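Local coordinates for pantothenate kinase (Coxiella burnetii, PDB 3TQC), which catalyses the ATP-dependent phosphorylation of (R)-pantothenate to (R)-4'-phosphopantothenate, the first step of coenzyme A biosynthesis from pantothenate, at the interface of chains A and B. Numbering follows the deposited sequence. Chains: chain A/B, Pantothenate kinase.

Contact 1: the interface of chains A and B. Residues chain A 65, 68-69, 72, 321; chain B 76, 79-80, 83-84.
A:Phe68 and B:Phe83 meet where helix 52-84 of one kinase subunit packs against the same helix of its twin, a helix-helix contact in this two-fold pair of prokaryotic-type pantothenate kinases. A:Phe68 touches with its rim carbons: CE2 lies 3.5 Å from B:Phe83 CB, while CE1 comes near the methyl of B:Ala79, a side chain small enough to let the helices approach beside the ring. At the root of the same ring, A:Phe68 CB meets B:Thr80 CG2 at 3.6 Å, the two side chains running antiparallel past one another.

B:Leu76 forks between several partners. With CG anti to the backbone N (chi1 179°), its CD2 rests over one face of the A:Tyr69 ring, 3.8 Å from the centroid, and CD1 turns to A:Ala72 CB at 3.8 Å. The C-terminal A:Ile321 presses CD1 against B:Leu76 CG at 3.6 Å.

Threonine is well suited to position 80: its methyl packs among A:Leu65, A:Phe68 and A:Tyr69 while its hydroxyl bonds. B:Thr80 OG1 donates a hydrogen bond to B:Leu76 O (2.7 Å) within its own helix. A water bridges the subunits here, 2.6 Å from A:Tyr69 OH and 2.9 Å from B:Thr80 OG1.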
# COMPACT_ATOMS: atom_id res chain seq x y z
N LEU A 65 -0.60 -11.92 17.54
CA LEU A 65 -0.47 -10.53 17.10
C LEU A 65 -1.25 -10.31 15.82
O LEU A 65 -1.99 -9.36 15.69
CB LEU A 65 1.00 -10.18 16.89
CG LEU A 65 1.29 -8.78 16.34
CD1 LEU A 65 0.73 -7.71 17.24
CD2 LEU A 65 2.80 -8.64 16.20
N PHE A 68 -4.97 -10.03 16.39
CA PHE A 68 -5.41 -8.68 16.77
C PHE A 68 -5.77 -7.86 15.52
O PHE A 68 -6.82 -7.22 15.48
CB PHE A 68 -4.34 -7.94 17.59
CG PHE A 68 -4.29 -8.29 19.06
CD1 PHE A 68 -5.29 -7.90 19.93
CD2 PHE A 68 -3.18 -8.93 19.59
CE1 PHE A 68 -5.22 -8.18 21.31
CE2 PHE A 68 -3.10 -9.24 20.94
CZ PHE A 68 -4.13 -8.85 21.82
N TYR A 69 -4.92 -7.89 14.49
CA TYR A 69 -5.17 -7.15 13.24
C TYR A 69 -6.39 -7.67 12.47
O TYR A 69 -7.22 -6.88 11.99
CB TYR A 69 -3.95 -7.20 12.31
CG TYR A 69 -2.85 -6.25 12.69
CD1 TYR A 69 -2.55 -5.14 11.90
CD2 TYR A 69 -2.11 -6.46 13.85
CE1 TYR A 69 -1.51 -4.25 12.26
CE2 TYR A 69 -1.09 -5.57 14.23
CZ TYR A 69 -0.79 -4.48 13.42
OH TYR A 69 0.21 -3.62 13.81
N ALA A 72 -9.48 -6.82 14.57
CA ALA A 72 -9.73 -5.40 14.44
C ALA A 72 -10.44 -5.07 13.10
O ALA A 72 -11.43 -4.31 13.07
CB ALA A 72 -8.43 -4.60 14.58
N ILE A 321 2.07 1.77 14.88
CA ILE A 321 0.73 2.24 14.57
C ILE A 321 0.24 3.18 15.67
O ILE A 321 -0.89 3.69 15.64
CB ILE A 321 -0.24 1.06 14.33
CG1 ILE A 321 -0.31 0.11 15.53
CG2 ILE A 321 0.21 0.27 13.08
CD1 ILE A 321 -1.53 -0.81 15.51
OXT ILE A 321 1.01 3.47 16.63
N LEU B 76 -6.50 -0.68 18.09
CA LEU B 76 -5.56 -1.73 17.71
C LEU B 76 -4.17 -1.47 18.32
O LEU B 76 -3.52 -2.36 18.89
CB LEU B 76 -5.47 -1.82 16.19
CG LEU B 76 -4.50 -2.86 15.61
CD1 LEU B 76 -4.98 -4.24 16.03
CD2 LEU B 76 -4.33 -2.72 14.09
N ALA B 79 -4.33 -2.20 22.08
CA ALA B 79 -4.41 -3.63 22.40
C ALA B 79 -3.11 -4.35 22.04
O ALA B 79 -2.58 -5.10 22.86
CB ALA B 79 -5.60 -4.27 21.72
N THR B 80 -2.55 -4.08 20.86
CA THR B 80 -1.33 -4.76 20.42
C THR B 80 -0.11 -4.34 21.22
O THR B 80 0.73 -5.16 21.52
CB THR B 80 -1.03 -4.54 18.93
OG1 THR B 80 -0.98 -3.14 18.65
CG2 THR B 80 -2.10 -5.18 18.11
N PHE B 83 -0.26 -6.12 24.47
CA PHE B 83 0.16 -7.50 24.25
C PHE B 83 1.66 -7.62 23.94
O PHE B 83 2.31 -8.54 24.39
CB PHE B 83 -0.62 -8.15 23.11
CG PHE B 83 -0.06 -9.47 22.69
CD1 PHE B 83 -0.08 -10.55 23.56
CD2 PHE B 83 0.53 -9.63 21.45
CE1 PHE B 83 0.45 -11.78 23.19
CE2 PHE B 83 1.08 -10.86 21.07
CZ PHE B 83 1.04 -11.93 21.93
N LEU B 84 2.20 -6.68 23.17
CA LEU B 84 3.63 -6.74 22.83
C LEU B 84 4.51 -6.19 23.94
O LEU B 84 5.73 -6.26 23.84
CB LEU B 84 3.90 -5.97 21.54
CG LEU B 84 3.33 -6.63 20.29
CD1 LEU B 84 3.44 -5.69 19.11
CD2 LEU B 84 4.06 -7.91 20.02
O HOH W 1 0.84 -3.38 16.36

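Contact 2: the interface of chains A and B. Residues chain A 91, 168, 225-226; chain B 15, 319-320.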
# COMPACT_ATOMS: atom_id res chain seq x y z
N VAL A 91 -14.92 -9.24 3.26
CA VAL A 91 -13.99 -9.94 2.40
C VAL A 91 -12.82 -10.40 3.29
O VAL A 91 -12.69 -9.93 4.43
CB VAL A 91 -13.48 -9.01 1.26
CG1 VAL A 91 -14.58 -8.71 0.27
CG2 VAL A 91 -12.89 -7.73 1.82
N LYS A 168 -10.98 -10.03 -3.13
CA LYS A 168 -11.26 -8.79 -2.43
C LYS A 168 -12.55 -8.13 -2.88
O LYS A 168 -12.94 -7.09 -2.33
CB LYS A 168 -10.08 -7.82 -2.59
CG LYS A 168 -8.95 -8.09 -1.60
CD LYS A 168 -9.37 -7.77 -0.17
CE LYS A 168 -8.18 -7.71 0.78
NZ LYS A 168 -8.60 -7.39 2.17
N ASP A 225 -1.99 -3.56 -3.00
CA ASP A 225 -3.30 -2.92 -2.92
C ASP A 225 -4.42 -3.93 -2.58
O ASP A 225 -5.56 -3.53 -2.30
CB ASP A 225 -3.62 -2.21 -4.23
CG ASP A 225 -2.64 -1.08 -4.52
OD1 ASP A 225 -2.24 -0.89 -5.68
OD2 ASP A 225 -2.22 -0.38 -3.57
N PHE A 226 -4.09 -5.23 -2.63
CA PHE A 226 -5.04 -6.28 -2.33
C PHE A 226 -4.73 -7.04 -1.07
O PHE A 226 -5.38 -8.05 -0.79
CB PHE A 226 -5.13 -7.24 -3.50
CG PHE A 226 -5.72 -6.63 -4.71
CD1 PHE A 226 -4.95 -6.42 -5.85
CD2 PHE A 226 -7.04 -6.22 -4.70
CE1 PHE A 226 -5.49 -5.83 -6.94
CE2 PHE A 226 -7.60 -5.63 -5.81
CZ PHE A 226 -6.82 -5.43 -6.93
N PRO B 15 -14.09 -4.58 -6.07
CA PRO B 15 -13.54 -4.50 -4.73
C PRO B 15 -14.01 -3.26 -3.97
O PRO B 15 -13.51 -2.99 -2.88
CB PRO B 15 -12.03 -4.45 -4.99
CG PRO B 15 -11.92 -3.74 -6.31
CD PRO B 15 -13.07 -4.28 -7.11
N ARG B 319 -13.40 0.85 -0.75
CA ARG B 319 -12.88 -0.51 -0.78
C ARG B 319 -13.60 -1.40 0.23
O ARG B 319 -13.82 -1.02 1.40
CB ARG B 319 -11.38 -0.55 -0.50
CG ARG B 319 -10.49 -0.20 -1.71
CD ARG B 319 -10.57 -1.25 -2.82
NE ARG B 319 -10.27 -2.59 -2.31
CZ ARG B 319 -9.05 -3.10 -2.13
NH1 ARG B 319 -7.97 -2.41 -2.44
NH2 ARG B 319 -8.92 -4.33 -1.62
N LYS B 320 -13.99 -2.59 -0.22
CA LYS B 320 -14.62 -3.54 0.69
C LYS B 320 -13.60 -4.01 1.71
O LYS B 320 -12.44 -4.20 1.38
CB LYS B 320 -15.18 -4.72 -0.07
CG LYS B 320 -16.22 -4.35 -1.10
CD LYS B 320 -16.67 -5.58 -1.87
CE LYS B 320 -17.78 -5.26 -2.87
NZ LYS B 320 -18.06 -6.38 -3.81
O HOH W 2 -11.67 -5.06 -1.13
O HOH W 3 -9.87 -4.92 2.10
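The guanidinium of B:Arg319 is the flat group that reaches across, and its partners sit around its rim: in its plane lie the backbone carbonyl of A:Asp225, the side-chain carbon CD of A:Lys168 and a bridging water. The phenyl ring of A:Phe226 is turned 48° from the guanidinium and comes nearest with CD2, 4.1 Å from B:Arg319 NH2, so the two do not stack.

A direct hydrogen bond across this patch runs from B:Arg319 NH1 to A:Asp225 O, 2.7 Å long and nearly straight at 171° about the hydrogen. The carbonyl points almost head-on at the donor. It is thus the main chain of the 3-10 helix 223-226 that is recognised; the carboxylate of A:Asp225 is not in contact, although its charge may still favour the arginine. Bends at chi2 and chi3 fold the arginine at the end of strand 313-319 towards this carbonyl.

A:Lys168, last residue of helix 157-168, crosses the arginine at about a right angle, and its aliphatic CB, CG and CD lie near NH2. The like-charged tips stay 4.9 Å apart, from A:Lys168 NZ to B:Arg319 NH2. Arginine's several N-H groups suit a wet junction: NE and NH2 both turn to one water, which also meets the carbonyls of A:Lys168, B:Lys320 and, at longer range, B:Pro15. A second water lies 2.8 Å from A:Lys168 NZ and 2.8 Å from B:Lys320 O.

Contact 3: the interface of chains A and B. Residues chain A 77, 81, 84, 88, 90-91, 168; chain B 17, 320-321.
The C-terminal tail of chain B, just beyond strand 313-319, tucks between helix 52-84 of chain A and the segment that leads into strand 93-98. Here the phenol of A:Tyr81 accepts a hydrogen bond from the backbone N of B:Ile321, 2.9 Å from OH and bent to 157° about the hydrogen. Tyrosine suits the place because its ring packs while its tip bonds: B:Leu17 CD1 lies over one face, 3.7 Å above the plane and towards the rim, and A:Gln77 OE1 sits over the opposite face.

The terminal carboxylate is held from the other side. A:Val91 N donates to B:Ile321 O at 3.1 Å, reaching it from above the carboxylate plane, and a water links that same oxygen to A:Tyr81 OH. A:Val91 CG2 packs beside the carboxylate carbon of B:Ile321.

The isoleucine's CG1 stands between the backbone N and the carboxylate carbon (chi1 59°), and this sends CD1 against the helix backbone at A:Gln77, 3.4 Å from its CA. B:Leu17 CD2 lies alongside A:Glu88 CD at 3.9 Å. A:Glu88 may be drawn electrostatically to B:Lys320, though B:Lys320 NZ and A:Glu88 OE2, 4.1 Å apart, are not in contact.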
# COMPACT_ATOMS: atom_id res chain seq x y z
N GLN A 77 -15.17 -3.62 9.88
CA GLN A 77 -16.07 -3.95 8.80
C GLN A 77 -17.50 -3.94 9.31
O GLN A 77 -18.37 -3.34 8.70
CB GLN A 77 -15.71 -5.32 8.21
CG GLN A 77 -16.59 -5.78 7.03
CD GLN A 77 -17.91 -6.43 7.46
OE1 GLN A 77 -18.92 -6.34 6.75
NE2 GLN A 77 -17.90 -7.08 8.60
N TYR A 81 -19.96 -0.95 7.98
CA TYR A 81 -21.07 -1.44 7.16
C TYR A 81 -22.43 -1.19 7.81
O TYR A 81 -23.43 -0.91 7.11
CB TYR A 81 -20.91 -2.92 6.86
CG TYR A 81 -19.87 -3.20 5.79
CD1 TYR A 81 -18.65 -2.55 5.80
CD2 TYR A 81 -20.10 -4.12 4.79
CE1 TYR A 81 -17.70 -2.81 4.85
CE2 TYR A 81 -19.13 -4.37 3.82
CZ TYR A 81 -17.94 -3.70 3.87
OH TYR A 81 -16.95 -3.91 2.95
N LEU A 84 -22.72 2.57 7.20
CA LEU A 84 -22.99 2.84 5.78
C LEU A 84 -24.24 2.12 5.27
O LEU A 84 -24.58 2.29 4.12
CB LEU A 84 -21.79 2.46 4.91
CG LEU A 84 -20.53 3.29 5.11
CD1 LEU A 84 -19.32 2.57 4.57
CD2 LEU A 84 -20.68 4.65 4.47
N GLU A 88 -23.51 -6.11 2.78
CA GLU A 88 -22.55 -6.95 2.11
C GLU A 88 -21.59 -7.59 3.11
O GLU A 88 -21.16 -6.95 4.07
CB GLU A 88 -21.79 -6.12 1.05
CG GLU A 88 -22.70 -5.08 0.31
CD GLU A 88 -22.37 -4.93 -1.16
OE1 GLU A 88 -23.00 -4.06 -1.79
OE2 GLU A 88 -21.48 -5.68 -1.68
N LYS A 90 -18.20 -9.33 4.79
CA LYS A 90 -16.78 -9.02 4.76
C LYS A 90 -16.08 -9.76 3.64
O LYS A 90 -16.58 -10.74 3.11
CB LYS A 90 -16.13 -9.39 6.10
CG LYS A 90 -16.07 -10.90 6.41
CD LYS A 90 -15.65 -11.12 7.89
CE LYS A 90 -15.32 -12.60 8.21
NZ LYS A 90 -14.04 -13.06 7.56
N VAL A 91 -14.92 -9.24 3.26
CA VAL A 91 -13.99 -9.94 2.40
C VAL A 91 -12.82 -10.40 3.29
O VAL A 91 -12.69 -9.93 4.43
CB VAL A 91 -13.48 -9.01 1.26
CG1 VAL A 91 -14.58 -8.71 0.27
CG2 VAL A 91 -12.89 -7.73 1.82
N LYS A 168 -10.98 -10.03 -3.13
CA LYS A 168 -11.26 -8.79 -2.43
C LYS A 168 -12.55 -8.13 -2.88
O LYS A 168 -12.94 -7.09 -2.33
CB LYS A 168 -10.08 -7.82 -2.59
CG LYS A 168 -8.95 -8.09 -1.60
CD LYS A 168 -9.37 -7.77 -0.17
CE LYS A 168 -8.18 -7.71 0.78
NZ LYS A 168 -8.60 -7.39 2.17
N LEU B 17 -17.36 -1.01 -2.42
CA LEU B 17 -18.73 -0.60 -2.13
C LEU B 17 -18.95 0.65 -2.93
O LEU B 17 -18.08 1.51 -3.00
CB LEU B 17 -18.94 -0.25 -0.65
CG LEU B 17 -18.73 -1.34 0.39
CD1 LEU B 17 -18.97 -0.76 1.79
CD2 LEU B 17 -19.60 -2.56 0.11
N LYS B 320 -13.99 -2.59 -0.22
CA LYS B 320 -14.62 -3.54 0.69
C LYS B 320 -13.60 -4.01 1.71
O LYS B 320 -12.44 -4.20 1.38
CB LYS B 320 -15.18 -4.72 -0.07
CG LYS B 320 -16.22 -4.35 -1.10
CD LYS B 320 -16.67 -5.58 -1.87
CE LYS B 320 -17.78 -5.26 -2.87
NZ LYS B 320 -18.06 -6.38 -3.81
N ILE B 321 -14.04 -4.20 2.94
CA ILE B 321 -13.17 -4.72 3.97
C ILE B 321 -13.85 -5.91 4.62
O ILE B 321 -14.96 -6.34 4.22
CB ILE B 321 -12.78 -3.65 5.03
CG1 ILE B 321 -13.99 -3.05 5.74
CG2 ILE B 321 -12.03 -2.52 4.39
CD1 ILE B 321 -13.60 -2.37 7.09
OXT ILE B 321 -13.29 -6.50 5.55
O HOH W 4 -11.67 -5.06 -1.13
O HOH W 5 -9.87 -4.92 2.10
O HOH W 6 -16.65 -6.39 2.41

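Contacts 2 and 3 are neighbours, their C-alpha centres about 8 Å apart, and they share A:Val91, A:Lys168 and B:Lys320, so they read as two sides of one docking site for the end of chain B. Contact 1 lies about 21 Å from each, centre to centre, but helix 52-84 connects it with contact 3. Ile321 also serves both, from chain A in contact 1 and from chain B in contact 3. Through the two-fold axis each contact has a twin, so reciprocally docked C-terminal tails may reinforce the helix packing, consistent with a dimer, although the structure alone does not prove one in solution.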